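Local coordinates for protein neutral ceramidase (Pseudomonas aeruginosa, PDB 2ZWS) that hydrolyses the N-acyl bond of ceramides to give sphingosine and free fatty acid, using zinc, and also catalyses the reverse synthesis, at residues A[43-48]-A[185-190]; A[84-89]-A[136-141]; A[226-231]-A[237-242]. All coordinates share one frame; numbering follows the deposited sequence.

Contact 1: residues A[43-48]-A[185-190]; sequences RAFVIE and LSFVDA
F187 points from strand 185-189 into the angle between F45 and I47 of strand 43-48, and these three residues carry most of the 157 Å² buried here. The strand axes come no closer than 10.6 Å and run at 67° to one another. The gap is therefore spanned by side chains, and no hydrogen bond joins the two segments. The leading carbons of F187, CE1 and CZ, meet F45 CD2, the first at 3.6 Å. The ring planes are inclined by 32° and the centroids lie 5.3 Å apart, an oblique meeting. I47 comes to a different part of the F187 ring. Its CG1 lies in the plane of F187, at the ring edge, 3.9 Å from F187 CE2, and its CD1 continues alongside the same carbon. I47 can do this because its CG1 branch is anti to the carbonyl carbon (chi1 -53°), which sends the longer arm of the side chain toward the other strand. That arm also brings I47 CD1 to 4.4 Å from L185 CD2, a looser touch at the margin. Aromatic rings suit this place because they are long enough to bridge widely separated backbones, while the beta-branched I47, at home in a strand, presents its longer arm to the ring edge. F7 meets F187 edge-to-face, L146 touches both I47 and F187, and I198 touches both phenylalanines, so neighbouring strands close the cluster around the contact. Strands 41-49 and 181-189 belong to one large mixed sheet and are linked through two intervening strands, 5-13 and 142-152; their steep inclination lets side chains on one side converge, consistent with a sheet that curls or branches, here in the N-terminal ceramidase domain.

Contact 2: residues A[84-89]-A[136-141]; sequences GVYDEN and RAQARL
The returning loop of a beta-alpha-beta crossover meets the C-terminal part of helix 120-138 here, through the side chains of Y86 and Q138 alone. The main partner of the phenol oxygen, Y86 OH, is R55 NH1 on strand 55-61, and the R55 side chain also touches Q138. Q138 NE2 approaches the same oxygen to 2.6 Å, but with an N-H...O angle of 127° this is a short, bent and weak bond, and a doubtful one. The amide nitrogen arrives at the edge of the ring, near its plane, and also lies 3.1 Å from Y86 CE1, so the meeting is tight. Amide and ring planes are only 14° apart, and the two flat groups lie almost as one sheet rather than stacked. Q138 CG is placed between the backbone N and the carbonyl carbon (chi1 72°), a setting seldom used within helices; from there the extended chain carries the amide to the phenol, while Q138 CB stays 3.7 Å from Y86 OH. Tyrosine suits the position because its ring is buried against V57 and L78 while its hydroxyl can still reach polar groups. The crossover itself runs from strand 55-61 through helix 68-81 and the 84-89 loop to the parallel strand 91-95, so Y86 packs on both the first strand and the helix of its own unit. V85 CG1 lies 3.5 Å above one face of the Y86 ring, toward its rim. Beyond Y86 the loop bends in an Asx turn: D87 OD1, met from above the carboxylate plane, accepts from N89 N at 2.9 Å. D87 is inferred to bind substrate. On the helix side, R140 NH1 adds a side-chain bond of 2.9 Å to R136 O, which A139 N meets only weakly.

Contact 3: residues A[226-231]-A[237-242]; sequences HWEHDV and FVAAFA
W227 reaches from helix 226-231 over strand 238-242, and each part of its side chain finds a partner there. CB rests 3.9 Å from A239 CB, where a residue as small as alanine lets the helix lie close to the strand. A chi1 of -152° swings CG away from the backbone N, and the indole turns one face to F237 and an edge to F241. On that face, W227 NE1 is 3.4 Å from F237 CZ. The five-membered ring and the F237 ring are inclined by 32°. Farther out, W227 CE3 meets F241 CZ at 3.8 Å, and these side chains cross at about a right angle. F277 and Y281 of helix 265-286 add further aromatic contacts. The next residue, E228, contributes the polar tie. Its OE1 accepts from A239 N over 2.9 Å through the anti lone pair, nearly straight at 168°, and the same oxygen forms a salt bridge with R43, while OE2 pairs with K11. Helix 218-231 lies in the chain between the parallel, paired strands 194-200 and 238-242, the arrangement of a beta-alpha-beta crossover.

Contacts 1 and 3 reach the same large mixed sheet of the N-terminal ceramidase domain, and the 136-141 segment of contact 2 packs against strand 41-49 of that sheet. Contact 1 is central: its centre lies about 13 Å from each of the other two, whose centres are about 22 Å apart and which do not touch. Along the chain, contact 2 is nested within the loop closed by contact 1, and contact 3 follows. Strand 41-49 touches helix 120-138 through V46 and strand 238-242 through F45, while the R43-E228 salt bridge ties it to helix 218-231. The side chains of F45 and F241 come within about 5 to 6 Å of that of N60, inferred to bind substrate.

Contact 1: residues A[43-48]-A[185-190]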
loop_
_atom_site.group_PDB
_atom_site.type_symbol
_atom_site.label_atom_id
_atom_site.label_comp_id
_atom_site.label_asym_id
_atom_site.label_seq_id
_atom_site.Cartn_x
_atom_site.Cartn_y
_atom_site.Cartn_z
ATOM N N ARG A 43 3.001 1.890 8.680
ATOM C CA ARG A 43 2.451 1.771 10.046
ATOM C C ARG A 43 2.912 0.425 10.573
ATOM O O ARG A 43 2.558 -0.625 10.012
ATOM C CB ARG A 43 0.914 1.838 9.983
ATOM C CG ARG A 43 0.378 3.250 9.721
ATOM C CD ARG A 43 -1.146 3.280 9.525
ATOM N NE ARG A 43 -1.664 4.645 9.400
ATOM C CZ ARG A 43 -1.766 5.302 8.244
ATOM N NH1 ARG A 43 -1.397 4.701 7.117
ATOM N NH2 ARG A 43 -2.242 6.556 8.202
ATOM N N ALA A 44 3.728 0.454 11.615
ATOM C CA ALA A 44 4.388 -0.742 12.150
ATOM C C ALA A 44 3.809 -1.140 13.480
ATOM O O ALA A 44 3.560 -0.268 14.351
ATOM C CB ALA A 44 5.883 -0.496 12.317
ATOM N N PHE A 45 3.662 -2.455 13.658
ATOM C CA PHE A 45 3.059 -3.009 14.878
ATOM C C PHE A 45 4.014 -4.077 15.354
ATOM O O PHE A 45 4.123 -5.144 14.747
ATOM C CB PHE A 45 1.693 -3.637 14.571
ATOM C CG PHE A 45 0.700 -2.654 14.032
ATOM C CD1 PHE A 45 0.782 -2.214 12.702
ATOM C CD2 PHE A 45 -0.292 -2.117 14.864
ATOM C CE1 PHE A 45 -0.137 -1.292 12.200
ATOM C CE2 PHE A 45 -1.224 -1.183 14.358
ATOM C CZ PHE A 45 -1.145 -0.784 13.033
ATOM N N VAL A 46 4.733 -3.752 16.419
ATOM C CA VAL A 46 5.643 -4.715 17.037
ATOM C C VAL A 46 4.888 -5.409 18.147
ATOM O O VAL A 46 4.262 -4.721 18.961
ATOM C CB VAL A 46 6.893 -3.986 17.657
ATOM C CG1 VAL A 46 7.768 -4.982 18.373
ATOM C CG2 VAL A 46 7.692 -3.315 16.563
ATOM N N ILE A 47 4.942 -6.743 18.186
ATOM C CA ILE A 47 4.271 -7.493 19.248
ATOM C C ILE A 47 5.269 -8.416 19.904
ATOM O O ILE A 47 6.016 -9.106 19.225
ATOM C CB ILE A 47 3.104 -8.352 18.690
ATOM C CG1 ILE A 47 2.141 -7.490 17.866
ATOM C CG2 ILE A 47 2.363 -9.077 19.834
ATOM C CD1 ILE A 47 1.157 -8.325 17.060
ATOM N N GLU A 48 5.284 -8.435 21.227
ATOM C CA GLU A 48 6.199 -9.309 21.954
ATOM C C GLU A 48 5.426 -10.111 22.967
ATOM O O GLU A 48 4.512 -9.600 23.618
ATOM C CB GLU A 48 7.209 -8.516 22.769
ATOM C CG GLU A 48 8.110 -7.601 22.044
ATOM C CD GLU A 48 9.363 -7.298 22.864
ATOM O OE1 GLU A 48 9.269 -7.045 24.102
ATOM O OE2 GLU A 48 10.453 -7.305 22.264
ATOM N N LEU A 185 -7.654 -6.760 14.557
ATOM C CA LEU A 185 -6.781 -6.978 15.723
ATOM C C LEU A 185 -6.616 -5.636 16.447
ATOM O O LEU A 185 -6.078 -4.672 15.881
ATOM C CB LEU A 185 -5.407 -7.530 15.307
ATOM C CG LEU A 185 -4.403 -7.867 16.432
ATOM C CD1 LEU A 185 -4.925 -8.920 17.388
ATOM C CD2 LEU A 185 -3.096 -8.356 15.842
ATOM N N SER A 186 -7.117 -5.578 17.688
ATOM C CA SER A 186 -7.007 -4.347 18.437
ATOM C C SER A 186 -5.965 -4.460 19.520
ATOM O O SER A 186 -5.737 -5.541 20.091
ATOM C CB SER A 186 -8.359 -3.912 18.991
ATOM O OG SER A 186 -8.983 -4.976 19.685
ATOM N N PHE A 187 -5.317 -3.317 19.758
ATOM C CA PHE A 187 -4.229 -3.206 20.703
ATOM C C PHE A 187 -4.686 -2.338 21.863
ATOM O O PHE A 187 -4.887 -1.125 21.706
ATOM C CB PHE A 187 -3.007 -2.606 20.023
ATOM C CG PHE A 187 -2.466 -3.449 18.915
ATOM C CD1 PHE A 187 -3.072 -3.447 17.653
ATOM C CD2 PHE A 187 -1.379 -4.286 19.135
ATOM C CE1 PHE A 187 -2.576 -4.248 16.609
ATOM C CE2 PHE A 187 -0.852 -5.072 18.092
ATOM C CZ PHE A 187 -1.468 -5.069 16.837
ATOM N N VAL A 188 -4.842 -2.974 23.020
ATOM C CA VAL A 188 -5.454 -2.304 24.185
ATOM C C VAL A 188 -4.365 -2.103 25.236
ATOM O O VAL A 188 -3.675 -3.059 25.619
ATOM C CB VAL A 188 -6.661 -3.123 24.723
ATOM C CG1 VAL A 188 -7.196 -2.557 26.056
ATOM C CG2 VAL A 188 -7.789 -3.201 23.677
ATOM N N ASP A 189 -4.182 -0.862 25.683
ATOM C CA ASP A 189 -3.113 -0.548 26.616
ATOM C C ASP A 189 -3.466 -0.888 28.082
ATOM O O ASP A 189 -4.578 -1.339 28.384
ATOM C CB ASP A 189 -2.657 0.905 26.435
ATOM C CG ASP A 189 -3.693 1.921 26.887
ATOM O OD1 ASP A 189 -4.650 1.565 27.635
ATOM O OD2 ASP A 189 -3.521 3.107 26.507
ATOM N N ALA A 190 -2.514 -0.639 28.980
ATOM C CA ALA A 190 -2.664 -0.937 30.403
ATOM C C ALA A 190 -3.793 -0.154 31.080
ATOM O O ALA A 190 -4.136 -0.446 32.231
ATOM C CB ALA A 190 -1.350 -0.670 31.096
#

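Contact 2: residues A[84-89]-A[136-141]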
loop_
_atom_site.group_PDB
_atom_site.type_symbol
_atom_site.label_atom_id
_atom_site.label_comp_id
_atom_site.label_asym_id
_atom_site.label_seq_id
_atom_site.Cartn_x
_atom_site.Cartn_y
_atom_site.Cartn_z
ATOM N N GLY A 84 20.322 -9.638 15.301
ATOM C CA GLY A 84 19.717 -10.649 16.157
ATOM C C GLY A 84 18.279 -10.367 16.552
ATOM O O GLY A 84 17.623 -11.225 17.136
ATOM N N VAL A 85 17.776 -9.181 16.220
ATOM C CA VAL A 85 16.425 -8.808 16.625
ATOM C C VAL A 85 15.399 -9.180 15.556
ATOM O O VAL A 85 14.352 -9.781 15.856
ATOM C CB VAL A 85 16.330 -7.302 16.923
ATOM C CG1 VAL A 85 14.929 -6.937 17.348
ATOM C CG2 VAL A 85 17.348 -6.873 18.035
ATOM N N TYR A 86 15.708 -8.799 14.319
ATOM C CA TYR A 86 14.794 -8.998 13.189
ATOM C C TYR A 86 15.456 -9.798 12.101
ATOM O O TYR A 86 16.646 -9.651 11.852
ATOM C CB TYR A 86 14.363 -7.659 12.592
ATOM C CG TYR A 86 13.643 -6.760 13.567
ATOM C CD1 TYR A 86 14.236 -5.575 14.023
ATOM C CD2 TYR A 86 12.382 -7.092 14.037
ATOM C CE1 TYR A 86 13.578 -4.755 14.921
ATOM C CE2 TYR A 86 11.710 -6.276 14.938
ATOM C CZ TYR A 86 12.313 -5.105 15.367
ATOM O OH TYR A 86 11.670 -4.282 16.279
ATOM N N ASP A 87 14.657 -10.632 11.444
ATOM C CA ASP A 87 15.054 -11.216 10.175
ATOM C C ASP A 87 13.816 -11.631 9.358
ATOM O O ASP A 87 12.685 -11.241 9.655
ATOM C CB ASP A 87 16.039 -12.377 10.375
ATOM C CG ASP A 87 15.442 -13.552 11.141
ATOM O OD1 ASP A 87 14.199 -13.692 11.229
ATOM O OD2 ASP A 87 16.242 -14.378 11.633
ATOM N N GLU A 88 14.029 -12.392 8.295
ATOM C CA GLU A 88 12.903 -12.751 7.438
ATOM C C GLU A 88 11.809 -13.504 8.182
ATOM O O GLU A 88 10.643 -13.457 7.772
ATOM C CB GLU A 88 13.357 -13.573 6.235
ATOM C CG GLU A 88 14.323 -14.708 6.545
ATOM C CD GLU A 88 15.768 -14.299 6.323
ATOM O OE1 GLU A 88 16.329 -14.609 5.243
ATOM O OE2 GLU A 88 16.336 -13.639 7.208
ATOM N N ASN A 89 12.163 -14.200 9.261
ATOM C CA ASN A 89 11.152 -14.964 9.976
ATOM C C ASN A 89 10.163 -14.115 10.767
ATOM O O ASN A 89 9.057 -14.565 11.027
ATOM C CB ASN A 89 11.797 -15.975 10.912
ATOM C CG ASN A 89 12.671 -16.954 10.172
ATOM O OD1 ASN A 89 12.239 -17.562 9.211
ATOM N ND2 ASN A 89 13.911 -17.102 10.618
ATOM N N ARG A 136 10.476 3.498 15.297
ATOM C CA ARG A 136 9.549 4.241 16.131
ATOM C C ARG A 136 8.686 3.309 16.962
ATOM O O ARG A 136 8.480 3.553 18.146
ATOM C CB ARG A 136 8.685 5.198 15.318
ATOM C CG ARG A 136 9.519 6.291 14.707
ATOM C CD ARG A 136 8.737 7.152 13.735
ATOM N NE ARG A 136 9.475 8.391 13.457
ATOM C CZ ARG A 136 9.047 9.350 12.635
ATOM N NH1 ARG A 136 7.902 9.210 11.976
ATOM N NH2 ARG A 136 9.780 10.451 12.458
ATOM N N ALA A 137 8.187 2.244 16.345
ATOM C CA ALA A 137 7.376 1.274 17.050
ATOM C C ALA A 137 8.127 0.604 18.190
ATOM O O ALA A 137 7.603 0.510 19.294
ATOM C CB ALA A 137 6.794 0.239 16.090
ATOM N N GLN A 138 9.343 0.136 17.930
ATOM C CA GLN A 138 10.083 -0.560 18.969
ATOM C C GLN A 138 10.509 0.357 20.115
ATOM O O GLN A 138 10.728 -0.137 21.222
ATOM C CB GLN A 138 11.274 -1.290 18.385
ATOM C CG GLN A 138 12.384 -0.360 17.940
ATOM C CD GLN A 138 13.510 -1.074 17.230
ATOM O OE1 GLN A 138 14.570 -0.488 16.986
ATOM N NE2 GLN A 138 13.295 -2.341 16.897
ATOM N N ALA A 139 10.587 1.667 19.875
ATOM C CA ALA A 139 10.933 2.636 20.945
ATOM C C ALA A 139 9.709 2.984 21.803
ATOM O O ALA A 139 9.828 3.704 22.819
ATOM C CB ALA A 139 11.518 3.901 20.328
ATOM N N ARG A 140 8.538 2.475 21.420
ATOM C CA ARG A 140 7.285 2.767 22.114
ATOM C C ARG A 140 6.623 1.505 22.684
ATOM O O ARG A 140 5.420 1.480 22.939
ATOM C CB ARG A 140 6.323 3.523 21.183
ATOM C CG ARG A 140 6.841 4.912 20.790
ATOM C CD ARG A 140 6.078 5.494 19.626
ATOM N NE ARG A 140 6.473 6.883 19.356
ATOM C CZ ARG A 140 7.651 7.267 18.850
ATOM N NH1 ARG A 140 8.613 6.387 18.578
ATOM N NH2 ARG A 140 7.891 8.564 18.659
ATOM N N LEU A 141 7.420 0.470 22.931
ATOM C CA LEU A 141 6.863 -0.760 23.481
ATOM C C LEU A 141 6.176 -0.503 24.822
ATOM O O LEU A 141 6.690 0.257 25.654
ATOM C CB LEU A 141 7.911 -1.871 23.588
ATOM C CG LEU A 141 8.250 -2.589 22.265
ATOM C CD1 LEU A 141 9.597 -3.301 22.354
ATOM C CD2 LEU A 141 7.158 -3.571 21.904
#

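Contact 3: residues A[226-231]-A[237-242]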
loop_
_atom_site.group_PDB
_atom_site.type_symbol
_atom_site.label_atom_id
_atom_site.label_comp_id
_atom_site.label_asym_id
_atom_site.label_seq_id
_atom_site.Cartn_x
_atom_site.Cartn_y
_atom_site.Cartn_z
ATOM N N HIS A 226 -8.931 8.980 8.959
ATOM C CA HIS A 226 -10.126 9.352 9.713
ATOM C C HIS A 226 -10.013 8.845 11.165
ATOM O O HIS A 226 -10.325 9.572 12.120
ATOM C CB HIS A 226 -11.371 8.797 9.013
ATOM C CG HIS A 226 -12.653 9.168 9.690
ATOM N ND1 HIS A 226 -13.124 10.464 9.725
ATOM C CD2 HIS A 226 -13.562 8.417 10.359
ATOM C CE1 HIS A 226 -14.274 10.493 10.387
ATOM N NE2 HIS A 226 -14.567 9.260 10.772
ATOM N N TRP A 227 -9.575 7.599 11.353
ATOM C CA TRP A 227 -9.446 7.077 12.724
ATOM C C TRP A 227 -8.403 7.839 13.544
ATOM O O TRP A 227 -8.662 8.227 14.696
ATOM C CB TRP A 227 -9.106 5.582 12.711
ATOM C CG TRP A 227 -9.589 4.831 13.934
ATOM C CD1 TRP A 227 -9.824 5.336 15.206
ATOM C CD2 TRP A 227 -9.855 3.420 14.014
ATOM N NE1 TRP A 227 -10.252 4.314 16.038
ATOM C CE2 TRP A 227 -10.275 3.138 15.338
ATOM C CE3 TRP A 227 -9.799 2.370 13.085
ATOM C CZ2 TRP A 227 -10.635 1.845 15.750
ATOM C CZ3 TRP A 227 -10.152 1.080 13.505
ATOM C CH2 TRP A 227 -10.558 0.835 14.826
ATOM N N GLU A 228 -7.210 8.002 12.968
ATOM C CA GLU A 228 -6.092 8.630 13.676
ATOM C C GLU A 228 -6.296 10.124 13.947
ATOM O O GLU A 228 -5.966 10.617 15.047
ATOM C CB GLU A 228 -4.804 8.447 12.884
ATOM C CG GLU A 228 -4.378 6.990 12.784
ATOM C CD GLU A 228 -3.278 6.713 11.755
ATOM O OE1 GLU A 228 -2.743 5.568 11.792
ATOM O OE2 GLU A 228 -2.962 7.607 10.921
ATOM N N HIS A 229 -6.832 10.826 12.955
ATOM C CA HIS A 229 -6.914 12.290 12.971
ATOM C C HIS A 229 -8.274 12.798 13.441
ATOM O O HIS A 229 -8.331 13.784 14.168
ATOM C CB HIS A 229 -6.602 12.836 11.579
ATOM C CG HIS A 229 -6.613 14.332 11.471
ATOM N ND1 HIS A 229 -7.751 15.037 11.150
ATOM C CD2 HIS A 229 -5.626 15.249 11.607
ATOM C CE1 HIS A 229 -7.473 16.331 11.099
ATOM N NE2 HIS A 229 -6.188 16.487 11.370
ATOM N N ASP A 230 -9.362 12.165 13.005
ATOM C CA ASP A 230 -10.705 12.711 13.290
ATOM C C ASP A 230 -11.385 12.036 14.490
ATOM O O ASP A 230 -12.259 12.641 15.120
ATOM C CB ASP A 230 -11.640 12.590 12.060
ATOM C CG ASP A 230 -11.100 13.282 10.795
ATOM O OD1 ASP A 230 -11.464 12.788 9.694
ATOM O OD2 ASP A 230 -10.348 14.291 10.891
ATOM N N VAL A 231 -11.044 10.774 14.775
ATOM C CA VAL A 231 -11.823 9.961 15.736
ATOM C C VAL A 231 -11.150 9.755 17.116
ATOM O O VAL A 231 -11.718 10.143 18.148
ATOM C CB VAL A 231 -12.241 8.611 15.082
ATOM C CG1 VAL A 231 -12.907 7.660 16.113
ATOM C CG2 VAL A 231 -13.165 8.865 13.912
ATOM N N PHE A 237 -2.435 7.378 18.092
ATOM C CA PHE A 237 -3.185 6.233 17.595
ATOM C C PHE A 237 -2.624 5.821 16.245
ATOM O O PHE A 237 -2.314 6.686 15.397
ATOM C CB PHE A 237 -4.645 6.611 17.428
ATOM C CG PHE A 237 -5.540 5.435 17.334
ATOM C CD1 PHE A 237 -6.005 4.957 16.102
ATOM C CD2 PHE A 237 -5.920 4.774 18.497
ATOM C CE1 PHE A 237 -6.828 3.825 16.039
ATOM C CE2 PHE A 237 -6.745 3.673 18.439
ATOM C CZ PHE A 237 -7.211 3.195 17.216
ATOM N N VAL A 238 -2.485 4.504 16.051
ATOM C CA VAL A 238 -2.126 3.973 14.731
ATOM C C VAL A 238 -3.178 2.983 14.289
ATOM O O VAL A 238 -3.431 1.975 14.963
ATOM C CB VAL A 238 -0.725 3.332 14.721
ATOM C CG1 VAL A 238 -0.368 2.813 13.311
ATOM C CG2 VAL A 238 0.334 4.352 15.218
ATOM N N ALA A 239 -3.788 3.288 13.151
ATOM C CA ALA A 239 -4.806 2.421 12.534
ATOM C C ALA A 239 -4.356 2.025 11.144
ATOM O O ALA A 239 -4.185 2.875 10.279
ATOM C CB ALA A 239 -6.128 3.142 12.414
ATOM N N ALA A 240 -4.150 0.731 10.949
ATOM C CA ALA A 240 -3.832 0.192 9.609
ATOM C C ALA A 240 -5.090 -0.450 8.996
ATOM O O ALA A 240 -5.782 -1.210 9.644
ATOM C CB ALA A 240 -2.696 -0.845 9.683
ATOM N N PHE A 241 -5.352 -0.145 7.724
ATOM C CA PHE A 241 -6.354 -0.846 6.954
ATOM C C PHE A 241 -5.628 -1.664 5.903
ATOM O O PHE A 241 -5.068 -1.105 4.929
ATOM C CB PHE A 241 -7.363 0.143 6.359
ATOM C CG PHE A 241 -8.336 0.618 7.379
ATOM C CD1 PHE A 241 -7.939 1.587 8.293
ATOM C CD2 PHE A 241 -9.615 0.059 7.479
ATOM C CE1 PHE A 241 -8.811 2.020 9.313
ATOM C CE2 PHE A 241 -10.494 0.501 8.490
ATOM C CZ PHE A 241 -10.077 1.453 9.411
ATOM N N ALA A 242 -5.614 -2.977 6.136
ATOM C CA ALA A 242 -4.904 -3.959 5.314
ATOM C C ALA A 242 -5.857 -4.732 4.390
ATOM O O ALA A 242 -7.093 -4.723 4.575
ATOM C CB ALA A 242 -4.157 -4.950 6.196
HETATM O O HOH W 1 -4.487 9.951 17.230
#